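Local coordinates for 3-hydroxyacyl-CoA dehydrogenase type-2 (Mycobacterium avium, PDB 3PPI), which probably uses a nicotinamide dinucleotide cofactor to interconvert 3-hydroxyacyl-CoA and 3-oxoacyl-CoA, at residues A[44-49]-A[250-255]. Residues are numbered along the deposited sequence; the frame is centred on the assembly and turned at random.
Sequences EATVRR and DEFADA
D250 meets A45 where two helices on the same side of a Rossmann-type parallel sheet pack together. Helix 41-52 follows the first strand and a glycine-rich turn consistent with the dinucleotide-binding GxGxxG pattern; helix 249-261 leads toward the last strand, 269-272. The axes of 44-49 and 250-255 come within 7.9 Å and cross at -55°, close because small residues face each other. The D250 carboxylate swings back toward A45 CB, and water 1 donates to both D250 OD1 and the carbonyl oxygen of A45, so this carbonyl serves the water as well as its own helix. Next, F252 reaches into the core against I215 and P217 of strand 210-217. Its CD2-CE2 edge meets T46 OG1, which lies near the ring plane, 3.5 Å from CE2; that hydroxyl is turned back beside its own backbone N (chi1 -56°) and hydrogen-bonds to L42 O. A253 sits at the crossing, its methyl lying against A45, T46 and R49: CB is 3.3 Å from A45 O and also packs on A45 CB and R49 CB. At D254 the contact turns ionic. R49 bends at chi2, bringing its guanidinium across to the carboxylate, whose plane is tilted 37° from it, while NE pairs with D53. D254 OD2 binds N262 of the second subunit, so this carboxylate links the helix pair to the subunit interface. Water 3 bridges R49 NH1 to D250 O, and the same NH1 donates through a nearly straight bond to the anti lone pair of D254 OD1, 2.8 Å away.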
# COMPACT_ATOMS: atom_id res chain seq x y z
N GLU A 44 -25.37 -0.51 14.42
CA GLU A 44 -26.44 0.26 15.05
C GLU A 44 -26.24 1.76 14.82
O GLU A 44 -27.18 2.47 14.46
CB GLU A 44 -26.53 -0.04 16.56
CG GLU A 44 -27.48 0.87 17.33
CD GLU A 44 -27.53 0.56 18.83
OE1 GLU A 44 -26.93 -0.44 19.26
OE2 GLU A 44 -28.17 1.34 19.57
N ALA A 45 -25.02 2.24 15.02
CA ALA A 45 -24.75 3.68 14.86
C ALA A 45 -25.01 4.11 13.40
O ALA A 45 -25.52 5.21 13.13
CB ALA A 45 -23.32 4.01 15.29
N THR A 46 -24.69 3.22 12.47
CA THR A 46 -24.92 3.47 11.05
C THR A 46 -26.42 3.54 10.79
O THR A 46 -26.89 4.47 10.16
CB THR A 46 -24.26 2.39 10.18
OG1 THR A 46 -22.87 2.34 10.51
CG2 THR A 46 -24.44 2.67 8.68
N VAL A 47 -27.17 2.57 11.31
CA VAL A 47 -28.63 2.59 11.18
C VAL A 47 -29.21 3.92 11.69
O VAL A 47 -29.98 4.59 10.98
CB VAL A 47 -29.29 1.41 11.90
CG1 VAL A 47 -30.82 1.59 11.94
CG2 VAL A 47 -28.91 0.09 11.20
N ARG A 48 -28.84 4.30 12.91
CA ARG A 48 -29.35 5.52 13.52
C ARG A 48 -29.04 6.74 12.64
O ARG A 48 -29.90 7.60 12.44
CB ARG A 48 -28.76 5.71 14.93
CG ARG A 48 -29.28 4.72 15.95
CD ARG A 48 -28.74 5.01 17.33
NE ARG A 48 -29.18 4.03 18.33
CZ ARG A 48 -30.34 4.06 18.97
NH1 ARG A 48 -31.23 5.02 18.71
NH2 ARG A 48 -30.64 3.12 19.86
N ARG A 49 -27.81 6.81 12.14
CA ARG A 49 -27.37 7.92 11.29
C ARG A 49 -28.13 7.96 9.97
O ARG A 49 -28.63 9.00 9.56
CB ARG A 49 -25.87 7.80 10.99
CG ARG A 49 -25.31 8.83 10.00
CD ARG A 49 -25.54 10.27 10.44
NE ARG A 49 -24.99 11.20 9.45
CZ ARG A 49 -23.76 11.71 9.45
NH1 ARG A 49 -22.88 11.42 10.40
NH2 ARG A 49 -23.41 12.53 8.48
N ASP A 250 -20.35 6.20 16.38
CA ASP A 250 -20.82 7.39 15.63
C ASP A 250 -19.78 7.89 14.62
O ASP A 250 -20.16 8.39 13.55
CB ASP A 250 -21.21 8.54 16.55
CG ASP A 250 -22.57 8.33 17.21
OD1 ASP A 250 -23.35 7.46 16.77
OD2 ASP A 250 -22.86 9.06 18.15
N GLU A 251 -18.50 7.78 14.96
CA GLU A 251 -17.42 8.15 13.99
C GLU A 251 -17.42 7.23 12.78
O GLU A 251 -17.21 7.69 11.64
CB GLU A 251 -16.05 8.21 14.68
CG GLU A 251 -15.94 9.47 15.58
CD GLU A 251 -14.88 9.37 16.69
OE1 GLU A 251 -14.44 8.26 17.05
OE2 GLU A 251 -14.50 10.44 17.20
N PHE A 252 -17.65 5.94 13.01
CA PHE A 252 -17.77 4.98 11.93
C PHE A 252 -18.98 5.33 11.05
O PHE A 252 -18.89 5.32 9.83
CB PHE A 252 -17.93 3.56 12.50
CG PHE A 252 -18.12 2.51 11.44
CD1 PHE A 252 -17.05 1.85 10.90
CD2 PHE A 252 -19.39 2.20 10.98
CE1 PHE A 252 -17.22 0.89 9.91
CE2 PHE A 252 -19.57 1.25 10.00
CZ PHE A 252 -18.49 0.58 9.48
N ALA A 253 -20.12 5.57 11.70
CA ALA A 253 -21.36 5.92 11.01
C ALA A 253 -21.17 7.16 10.15
O ALA A 253 -21.71 7.23 9.05
CB ALA A 253 -22.50 6.13 12.03
N ASP A 254 -20.40 8.12 10.66
CA ASP A 254 -20.16 9.36 9.93
C ASP A 254 -19.32 9.11 8.66
O ASP A 254 -19.58 9.69 7.62
CB ASP A 254 -19.46 10.37 10.85
CG ASP A 254 -19.26 11.72 10.20
OD1 ASP A 254 -20.27 12.41 9.95
OD2 ASP A 254 -18.10 12.10 9.97
N ALA A 255 -18.32 8.24 8.76
CA ALA A 255 -17.53 7.82 7.61
C ALA A 255 -18.38 7.07 6.60
O ALA A 255 -18.28 7.32 5.39
CB ALA A 255 -16.35 6.95 8.07
O HOH W 1 -24.83 7.46 14.37
O HOH W 2 -20.62 12.21 6.80
O HOH W 3 -22.80 9.60 12.63